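Local coordinates for sensor protein (Shewanella oneidensis, PDB 3LIC), which is a putative membrane-bound histidine kinase whose extracellular PDC-fold domain probably senses an outside signal and relays it to the kinase inside the cell, at residues Lys238-Leu243 and Pro261-Phe266; Asp109-Thr114 and Glu139-Val144; Ala76-Pro81 and Leu89-Val94. All coordinates share one frame; numbering follows the deposited sequence. Where two conformers were deposited one is given.

Contact 1 (Lys238-Leu243 and Pro261-Phe266); sequences KGTVYL and PKHELF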
loop_
_atom_site.group_PDB
_atom_site.type_symbol
_atom_site.label_atom_id
_atom_site.label_comp_id
_atom_site.label_asym_id
_atom_site.label_seq_id
_atom_site.Cartn_x
_atom_site.Cartn_y
_atom_site.Cartn_z
ATOM N N LYS A 238 25.295 3.331 -8.499
ATOM C CA LYS A 238 26.275 4.323 -8.936
ATOM C C LYS A 238 27.410 4.429 -7.946
ATOM O O LYS A 238 28.342 5.234 -8.122
ATOM C CB LYS A 238 25.631 5.692 -9.139
ATOM C CG LYS A 238 24.670 5.770 -10.359
ATOM C CD LYS A 238 23.151 5.535 -9.998
ATOM C CE LYS A 238 22.198 6.408 -10.883
ATOM N NZ LYS A 238 22.502 6.382 -12.363
ATOM N N GLY A 239 27.318 3.623 -6.884
ATOM C CA GLY A 239 28.351 3.601 -5.860
ATOM C C GLY A 239 28.236 4.748 -4.868
ATOM O O GLY A 239 29.218 5.126 -4.222
ATOM N N THR A 240 27.039 5.313 -4.731
ATOM C CA THR A 240 26.822 6.275 -3.650
ATOM C C THR A 240 26.554 5.532 -2.320
ATOM O O THR A 240 25.718 4.617 -2.268
ATOM C CB THR A 240 25.644 7.216 -3.973
ATOM O OG1 THR A 240 25.822 7.741 -5.289
ATOM C CG2 THR A 240 25.522 8.370 -2.924
ATOM N N VAL A 241 27.273 5.916 -1.262
ATOM C CA VAL A 241 27.047 5.358 0.088
ATOM C C VAL A 241 25.914 6.087 0.825
ATOM O O VAL A 241 25.911 7.329 0.888
ATOM C CB VAL A 241 28.338 5.485 0.960
ATOM C CG1 VAL A 241 28.221 4.653 2.250
ATOM C CG2 VAL A 241 29.521 5.005 0.160
ATOM N N TYR A 242 24.973 5.323 1.377
ATOM C CA TYR A 242 23.882 5.864 2.185
ATOM C C TYR A 242 24.057 5.409 3.618
ATOM O O TYR A 242 24.528 4.310 3.853
ATOM C CB TYR A 242 22.537 5.329 1.688
ATOM C CG TYR A 242 22.134 5.863 0.351
ATOM C CD1 TYR A 242 21.185 6.880 0.241
ATOM C CD2 TYR A 242 22.686 5.356 -0.795
ATOM C CE1 TYR A 242 20.816 7.388 -1.001
ATOM C CE2 TYR A 242 22.343 5.836 -2.003
ATOM C CZ TYR A 242 21.407 6.847 -2.115
ATOM O OH TYR A 242 21.070 7.291 -3.366
ATOM N N LEU A 243 23.613 6.222 4.567
ATOM C CA LEU A 243 23.309 5.732 5.884
ATOM C C LEU A 243 21.792 5.494 5.926
ATOM O O LEU A 243 21.019 6.301 5.380
ATOM C CB LEU A 243 23.767 6.769 6.945
ATOM C CG LEU A 243 25.203 6.632 7.517
ATOM C CD1 LEU A 243 26.257 6.368 6.485
ATOM C CD2 LEU A 243 25.536 7.855 8.360
ATOM N N PRO A 261 22.043 10.035 1.324
ATOM C CA PRO A 261 23.474 9.830 0.975
ATOM C C PRO A 261 24.366 10.355 2.087
ATOM O O PRO A 261 24.065 11.374 2.698
ATOM C CB PRO A 261 23.670 10.644 -0.288
ATOM C CG PRO A 261 22.174 10.694 -0.930
ATOM C CD PRO A 261 21.255 10.726 0.268
ATOM N N LYS A 262 25.433 9.619 2.384
ATOM C CA LYS A 262 26.345 10.017 3.438
ATOM C C LYS A 262 26.985 11.414 3.240
ATOM O O LYS A 262 27.120 12.165 4.212
ATOM C CB LYS A 262 27.454 8.955 3.600
ATOM C CG LYS A 262 28.310 9.251 4.796
ATOM C CD LYS A 262 29.246 8.085 5.100
ATOM C CE LYS A 262 30.519 8.181 4.232
ATOM N NZ LYS A 262 31.437 6.988 4.336
ATOM N N HIS A 263 27.425 11.758 2.021
ATOM C CA HIS A 263 28.063 13.073 1.748
ATOM C C HIS A 263 27.180 14.199 2.249
ATOM O O HIS A 263 27.616 15.149 2.916
ATOM C CB HIS A 263 28.390 13.268 0.227
ATOM C CG HIS A 263 27.223 13.113 -0.727
ATOM N ND1 HIS A 263 26.276 14.104 -0.931
ATOM C CD2 HIS A 263 26.921 12.125 -1.613
ATOM C CE1 HIS A 263 25.418 13.718 -1.855
ATOM N NE2 HIS A 263 25.784 12.522 -2.287
ATOM N N GLU A 264 25.908 14.061 1.890
ATOM C CA GLU A 264 24.863 15.023 2.208
ATOM C C GLU A 264 24.577 15.021 3.707
ATOM O O GLU A 264 24.434 16.080 4.305
ATOM C CB GLU A 264 23.576 14.685 1.419
ATOM C CG GLU A 264 22.344 15.289 2.029
ATOM C CD GLU A 264 21.025 14.971 1.270
ATOM O OE1 GLU A 264 21.042 14.371 0.156
ATOM O OE2 GLU A 264 19.976 15.380 1.811
ATOM N N LEU A 265 24.493 13.852 4.333
ATOM C CA LEU A 265 24.248 13.892 5.779
ATOM C C LEU A 265 25.409 14.612 6.503
ATOM O O LEU A 265 25.154 15.489 7.372
ATOM C CB LEU A 265 23.996 12.505 6.384
ATOM C CG LEU A 265 22.664 11.856 6.036
ATOM C CD1 LEU A 265 22.651 10.401 6.537
ATOM C CD2 LEU A 265 21.526 12.688 6.673
ATOM N N PHE A 266 26.664 14.236 6.157
ATOM C CA PHE A 266 27.851 14.941 6.725
ATOM C C PHE A 266 27.880 16.442 6.376
ATOM O O PHE A 266 28.026 17.272 7.253
ATOM C CB PHE A 266 29.176 14.236 6.378
ATOM C CG PHE A 266 29.402 12.972 7.174
ATOM C CD1 PHE A 266 28.614 11.846 6.965
ATOM C CD2 PHE A 266 30.383 12.915 8.172
ATOM C CE1 PHE A 266 28.809 10.654 7.715
ATOM C CE2 PHE A 266 30.584 11.704 8.935
ATOM C CZ PHE A 266 29.794 10.593 8.711
#

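Contact 2 (Asp109-Thr114 and Glu139-Val144); sequences DGYDYT and EGAGNV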
loop_
_atom_site.group_PDB
_atom_site.type_symbol
_atom_site.label_atom_id
_atom_site.label_comp_id
_atom_site.label_asym_id
_atom_site.label_seq_id
_atom_site.Cartn_x
_atom_site.Cartn_y
_atom_site.Cartn_z
ATOM N N ASP A 109 -16.292 -1.632 -17.792
ATOM C CA ASP A 109 -15.442 -0.723 -18.534
ATOM C C ASP A 109 -14.009 -0.720 -18.089
ATOM O O ASP A 109 -13.247 0.145 -18.549
ATOM C CB ASP A 109 -15.983 0.715 -18.464
ATOM C CG ASP A 109 -17.455 0.788 -18.914
ATOM O OD1 ASP A 109 -17.895 0.005 -19.797
ATOM O OD2 ASP A 109 -18.197 1.581 -18.359
ATOM N N GLY A 110 -13.643 -1.642 -17.182
ATOM C CA GLY A 110 -12.311 -1.549 -16.629
ATOM C C GLY A 110 -11.512 -2.815 -16.922
ATOM O O GLY A 110 -10.510 -2.787 -17.662
ATOM N N TYR A 111 -11.905 -3.919 -16.303
ATOM C CA TYR A 111 -11.191 -5.147 -16.564
ATOM C C TYR A 111 -11.894 -6.279 -15.876
ATOM O O TYR A 111 -12.785 -6.068 -15.041
ATOM C CB TYR A 111 -9.706 -5.062 -16.178
ATOM C CG TYR A 111 -9.409 -4.585 -14.754
ATOM C CD1 TYR A 111 -9.705 -5.392 -13.624
ATOM C CD2 TYR A 111 -8.821 -3.347 -14.528
ATOM C CE1 TYR A 111 -9.411 -4.961 -12.310
ATOM C CE2 TYR A 111 -8.485 -2.935 -13.220
ATOM C CZ TYR A 111 -8.804 -3.737 -12.118
ATOM O OH TYR A 111 -8.464 -3.299 -10.829
ATOM N N ASP A 112 -11.559 -7.484 -16.290
ATOM C CA ASP A 112 -12.177 -8.661 -15.693
ATOM C C ASP A 112 -11.422 -8.947 -14.417
ATOM O O ASP A 112 -10.355 -9.598 -14.437
ATOM C CB ASP A 112 -12.082 -9.830 -16.655
ATOM C CG ASP A 112 -12.636 -11.088 -16.072
ATOM O OD1 ASP A 112 -13.146 -11.085 -14.931
ATOM O OD2 ASP A 112 -12.581 -12.095 -16.756
ATOM N N TYR A 113 -11.958 -8.427 -13.306
ATOM C CA TYR A 113 -11.240 -8.461 -12.037
ATOM C C TYR A 113 -11.062 -9.907 -11.563
ATOM O O TYR A 113 -10.247 -10.175 -10.686
ATOM C CB TYR A 113 -11.919 -7.547 -10.982
ATOM C CG TYR A 113 -13.405 -7.765 -10.867
ATOM C CD1 TYR A 113 -13.903 -8.742 -10.003
ATOM C CD2 TYR A 113 -14.319 -6.994 -11.602
ATOM C CE1 TYR A 113 -15.200 -8.970 -9.887
ATOM C CE2 TYR A 113 -15.653 -7.239 -11.491
ATOM C CZ TYR A 113 -16.091 -8.225 -10.645
ATOM O OH TYR A 113 -17.440 -8.483 -10.457
ATOM N N THR A 114 -11.821 -10.844 -12.150
ATOM C CA THR A 114 -11.775 -12.249 -11.734
ATOM C C THR A 114 -10.836 -13.149 -12.544
ATOM O O THR A 114 -10.787 -14.311 -12.268
ATOM C CB THR A 114 -13.180 -12.903 -11.884
ATOM O OG1 THR A 114 -13.491 -13.097 -13.290
ATOM C CG2 THR A 114 -14.262 -12.039 -11.223
ATOM N N GLU A 139 -4.277 -0.551 -14.143
ATOM C CA GLU A 139 -4.496 -0.147 -15.508
ATOM C C GLU A 139 -5.908 -0.351 -15.923
ATOM O O GLU A 139 -6.433 -1.479 -15.850
ATOM C CB GLU A 139 -3.639 -0.981 -16.448
ATOM C CG GLU A 139 -4.063 -0.780 -17.907
ATOM C CD GLU A 139 -2.873 -0.712 -18.823
ATOM O OE1 GLU A 139 -2.492 -1.781 -19.357
ATOM O OE2 GLU A 139 -2.269 0.378 -18.975
ATOM N N GLY A 140 -6.568 0.715 -16.381
ATOM C CA GLY A 140 -7.944 0.497 -16.850
ATOM C C GLY A 140 -8.907 0.961 -15.781
ATOM O O GLY A 140 -10.103 1.064 -16.005
ATOM N N ALA A 141 -8.401 1.308 -14.618
ATOM C CA ALA A 141 -9.308 1.751 -13.577
ATOM C C ALA A 141 -8.653 2.910 -12.947
ATOM O O ALA A 141 -8.725 3.996 -13.480
ATOM C CB ALA A 141 -9.618 0.655 -12.551
ATOM N N GLY A 142 -8.004 2.708 -11.820
ATOM C CA GLY A 142 -7.358 3.808 -11.129
ATOM C C GLY A 142 -6.248 4.367 -11.988
ATOM O O GLY A 142 -5.980 5.541 -11.914
ATOM N N ASN A 143 -5.607 3.529 -12.813
ATOM C CA ASN A 143 -4.473 3.976 -13.632
ATOM C C ASN A 143 -3.336 4.640 -12.852
ATOM O O ASN A 143 -2.730 5.583 -13.332
ATOM C CB ASN A 143 -4.955 4.929 -14.742
ATOM C CG ASN A 143 -5.675 4.185 -15.831
ATOM O OD1 ASN A 143 -6.673 4.648 -16.341
ATOM N ND2 ASN A 143 -5.214 2.998 -16.154
ATOM N N VAL A 144 -3.101 4.206 -11.624
ATOM C CA VAL A 144 -1.927 4.597 -10.953
ATOM C C VAL A 144 -1.368 3.407 -10.176
ATOM O O VAL A 144 -2.027 2.392 -10.048
ATOM C CB VAL A 144 -2.216 5.726 -9.967
ATOM C CG1 VAL A 144 -2.841 7.021 -10.686
ATOM C CG2 VAL A 144 -3.129 5.194 -8.850
#

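Contact 3 (Ala76-Pro81 and Leu89-Val94); sequences AIAFKP and LFSPYV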
loop_
_atom_site.group_PDB
_atom_site.type_symbol
_atom_site.label_atom_id
_atom_site.label_comp_id
_atom_site.label_asym_id
_atom_site.label_seq_id
_atom_site.Cartn_x
_atom_site.Cartn_y
_atom_site.Cartn_z
ATOM N N ALA A 76 -13.597 0.171 -4.059
ATOM C CA ALA A 76 -14.476 -0.589 -4.952
ATOM C C ALA A 76 -15.448 -1.496 -4.174
ATOM O O ALA A 76 -15.130 -1.948 -3.048
ATOM C CB ALA A 76 -13.636 -1.460 -5.932
ATOM N N ILE A 77 -16.580 -1.815 -4.806
ATOM C CA ILE A 77 -17.457 -2.870 -4.329
ATOM C C ILE A 77 -17.657 -3.849 -5.468
ATOM O O ILE A 77 -18.364 -3.547 -6.417
ATOM C CB ILE A 77 -18.825 -2.343 -3.919
ATOM C CG1 ILE A 77 -18.664 -1.361 -2.754
ATOM C CG2 ILE A 77 -19.811 -3.596 -3.609
ATOM C CD1 ILE A 77 -19.977 -0.751 -2.325
ATOM N N ALA A 78 -17.044 -5.037 -5.356
ATOM C CA ALA A 78 -16.883 -5.936 -6.478
ATOM C C ALA A 78 -17.582 -7.276 -6.163
ATOM O O ALA A 78 -17.366 -7.839 -5.095
ATOM C CB ALA A 78 -15.425 -6.107 -6.757
ATOM N N PHE A 79 -18.475 -7.749 -7.036
ATOM C CA PHE A 79 -19.313 -8.951 -6.712
ATOM C C PHE A 79 -18.812 -10.196 -7.455
ATOM O O PHE A 79 -18.240 -10.063 -8.536
ATOM C CB PHE A 79 -20.829 -8.728 -7.027
ATOM C CG PHE A 79 -21.465 -7.627 -6.203
ATOM C CD1 PHE A 79 -22.081 -7.905 -4.987
ATOM C CD2 PHE A 79 -21.395 -6.333 -6.612
ATOM C CE1 PHE A 79 -22.622 -6.890 -4.240
ATOM C CE2 PHE A 79 -21.942 -5.304 -5.863
ATOM C CZ PHE A 79 -22.558 -5.584 -4.687
ATOM N N LYS A 80 -19.000 -11.379 -6.871
ATOM C CA LYS A 80 -18.765 -12.629 -7.607
ATOM C C LYS A 80 -19.503 -12.637 -8.962
ATOM O O LYS A 80 -20.582 -12.072 -9.077
ATOM C CB LYS A 80 -19.279 -13.805 -6.808
ATOM C CG LYS A 80 -18.260 -14.664 -6.165
ATOM C CD LYS A 80 -18.983 -15.891 -5.570
ATOM C CE LYS A 80 -18.006 -16.994 -5.173
ATOM N NZ LYS A 80 -17.363 -16.681 -3.877
ATOM N N PRO A 81 -18.933 -13.310 -9.973
ATOM C CA PRO A 81 -19.594 -13.459 -11.284
ATOM C C PRO A 81 -21.048 -13.954 -11.131
ATOM O O PRO A 81 -21.264 -14.963 -10.477
ATOM C CB PRO A 81 -18.755 -14.544 -11.969
ATOM C CG PRO A 81 -17.419 -14.551 -11.258
ATOM C CD PRO A 81 -17.749 -14.186 -9.836
ATOM N N LEU A 89 -20.117 -9.512 -14.418
ATOM C CA LEU A 89 -19.121 -8.809 -13.627
ATOM C C LEU A 89 -19.775 -7.525 -13.203
ATOM O O LEU A 89 -20.485 -6.891 -13.998
ATOM C CB LEU A 89 -17.847 -8.505 -14.460
ATOM C CG LEU A 89 -17.018 -9.732 -14.945
ATOM C CD1 LEU A 89 -15.767 -9.253 -15.610
ATOM C CD2 LEU A 89 -16.664 -10.734 -13.805
ATOM N N PHE A 90 -19.594 -7.142 -11.951
ATOM C CA PHE A 90 -20.145 -5.868 -11.537
ATOM C C PHE A 90 -19.264 -5.332 -10.436
ATOM O O PHE A 90 -19.116 -5.946 -9.411
ATOM C CB PHE A 90 -21.619 -6.057 -11.073
ATOM C CG PHE A 90 -22.318 -4.756 -10.538
ATOM C CD1 PHE A 90 -22.323 -3.576 -11.274
ATOM C CD2 PHE A 90 -23.055 -4.788 -9.350
ATOM C CE1 PHE A 90 -22.958 -2.411 -10.816
ATOM C CE2 PHE A 90 -23.737 -3.642 -8.873
ATOM C CZ PHE A 90 -23.662 -2.437 -9.596
ATOM N N SER A 91 -18.670 -4.163 -10.647
ATOM C CA SER A 91 -17.772 -3.625 -9.662
ATOM C C SER A 91 -17.652 -2.115 -9.696
ATOM O O SER A 91 -16.628 -1.544 -10.067
ATOM C CB SER A 91 -16.432 -4.347 -9.703
ATOM O OG SER A 91 -15.432 -3.662 -8.958
ATOM N N PRO A 92 -18.713 -1.443 -9.223
ATOM C CA PRO A 92 -18.616 0.011 -9.016
ATOM C C PRO A 92 -17.322 0.411 -8.293
ATOM O O PRO A 92 -16.925 -0.247 -7.340
ATOM C CB PRO A 92 -19.801 0.296 -8.111
ATOM C CG PRO A 92 -20.819 -0.838 -8.495
ATOM C CD PRO A 92 -19.986 -2.028 -8.728
ATOM N N TYR A 93 -16.724 1.523 -8.694
ATOM C CA TYR A 93 -15.445 1.945 -8.153
ATOM C C TYR A 93 -15.326 3.447 -8.298
ATOM O O TYR A 93 -15.624 3.979 -9.358
ATOM C CB TYR A 93 -14.342 1.268 -8.992
ATOM C CG TYR A 93 -12.944 1.721 -8.689
ATOM C CD1 TYR A 93 -12.350 1.463 -7.430
ATOM C CD2 TYR A 93 -12.177 2.366 -9.666
ATOM C CE1 TYR A 93 -11.041 1.885 -7.147
ATOM C CE2 TYR A 93 -10.873 2.764 -9.390
ATOM C CZ TYR A 93 -10.327 2.540 -8.149
ATOM O OH TYR A 93 -9.024 2.922 -7.937
ATOM N N VAL A 94 -14.983 4.158 -7.231
ATOM C CA VAL A 94 -14.731 5.604 -7.306
ATOM C C VAL A 94 -13.275 5.921 -6.903
ATOM O O VAL A 94 -12.730 5.303 -5.985
ATOM C CB VAL A 94 -15.737 6.418 -6.422
ATOM C CG1 VAL A 94 -15.343 7.914 -6.342
ATOM C CG2 VAL A 94 -17.187 6.241 -6.903
#

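Contact 1 (Lys238-Leu243 and Pro261-Phe266)
With CG anti to its carbonyl carbon (chi1 -70°), Tyr242 lays its ring alongside Pro261, both side chains pointing the same way, while Lys262, its CG anti to the backbone N (chi1 -173°), sends its aliphatic chain obliquely across Leu243. One flank of the tyrosine does the touching: CE1 of Tyr242 lies 3.6 Å from CG of Pro261, and CD1 of Tyr242 comes within 3.4 Å of N of Pro261. An off-centre CH-pi contact from CA of Pro261 joins them, and the same ring stacks with Phe234 of the adjoining strand. An alanine at Tyr242 would probably leave the pyrrolidine ring less well packed and would lose both the CH-pi contact and the stack. The polar link is backbone alone. N of Lys262 donates to O of Val241 over 2.8 Å, almost perfectly straight at 177° and within the carbonyl plane, so the strand takes up an N-H of the first helical turn. Beyond it the contact is apolar: CD1 of Leu243 meets CD of Lys262 at 3.7 Å, CB of Leu243 meets CD1 of Leu265 at 3.8 Å, and Leu243 also packs on Tyr11 and Leu14 of the long helix 2-46. Pro261, ending its strand and occupying the helix N-cap position, marks a strand-to-helix junction on a five-stranded antiparallel sheet whose 2-1-5-4-3 order is that of PAS-like domains, consistent with the PDC fold.

Contact 2 (Asp109-Thr114 and Glu139-Val144)
Two loops of the PDC sensor domain meet here, one following helix 106-109 and the other joining the antiparallel strands 131-137 and 145-153. Their apolar and van der Waals contact rests on Tyr111, whose CG sits in the crowded position between the backbone N and the carbonyl carbon (chi1 52°). The CB of Tyr111 points toward the 139-144 loop, and this torsion leaves CE2 of Tyr111 touching CB of Ala141 at 3.8 Å and CD2 of Tyr111 lying 3.3 Å from O of Glu139. The ring is further fixed by stacking with Trp118, and CA of Tyr113 lies at its edge, in plane. A 1,2-ethanediol molecule, probably from the crystallisation liquor, rests near this tyrosine and may mark a pocket.

Backbone contacts form a second group. CA of Gly110 approaches O of Gly140 at 3.5 Å as a CA-H...O contact. Glycine suits position 140 on two counts: a side chain would strike O of Gly110, and at the local positive phi of 102° it would also be jammed against the carbonyl of Glu139.

Polar bonds work alongside the interface. The hydroxyl of Tyr111 is hydrogen-bonded to Asp138 and Trp120, and Asp138 also accepts from N of Gly142, so one carboxylate ties the tyrosine to the turn it packs on. Within the first loop Asp112 closes an Asx turn: its OD1 takes N of Thr114 at 3.1 Å from above the carboxylate plane, while OG1 of Thr114 donates to the syn lone pair of the same Asp112 OD1 at 2.6 Å.

Contact 3 (Ala76-Pro81 and Leu89-Val94)
Strands 74-79 and 92-96 are consecutive antiparallel neighbours in the six-stranded sheet of the PDC sensor domain, and this contact is where the chain returns along itself after the loop between them. The short strand axes are 4.9 Å apart at closest approach and run at 166°. Two nearly linear backbone bonds hold them: N of Ile77 donates to O of Pro92 over 3.0 Å, and N of Phe79 donates to O of Phe90, also over 3.0 Å, each approaching nearly along the C=O axis. Proline has no N-H to return to Ile77, and O of Ile77 instead receives a CA-H...O contact from CA of Ser91 at 3.3 Å, with CD of Pro92 close beside it.

The side chains divide between the two sides of the sheet. On one, Phe79 (CG anti to the carbonyl carbon) and Phe90 (CG anti to the backbone N, chi1 177°) lie side by side with planes only 10° apart; they are slid so far that the rings barely overlap, and CD2 of Phe79 meets CD2 of Phe90 at 3.6 Å. CD of Pro92 covers the centre of one Phe90 face, and Phe84 meets Phe79 edge-to-face. On the other, CB of Ala76 rests 3.5 Å from CD1 of Tyr93, whose hydroxyl bonds to Asp166; N of Ala76 lies in plane at the edge of that tyrosine ring. Next along, OG of Ser91 presses on CB of Ala78 at 3.3 Å and has no polar partner in the model. Cohesion here therefore comes from main-chain bonds and close apolar packing, with the buried serine hydroxyl a probable cost, not a source of grip.

In the fold
Burial separates the three contacts. Contact 3 lies in the core, every touching residue buried, whereas contacts 1 and 2 are surface contacts. Contacts 2 and 3 belong to the same sensor domain, their centres about 11 Å apart, and Tyr113 couples them: OH of Tyr113 lies 2.6 Å from O of Phe79 and 2.9 Å from N of Phe90, both probable hydrogen bonds. Contact 1 stands apart, where the second sheet meets the helix 262-268, its centre about 47 Å from that of contact 3 and across the chain's centre. The chemistry follows position: paired backbone bonds within a sheet, one such bond where strand meets helix, and packing of an aromatic ring between two loops.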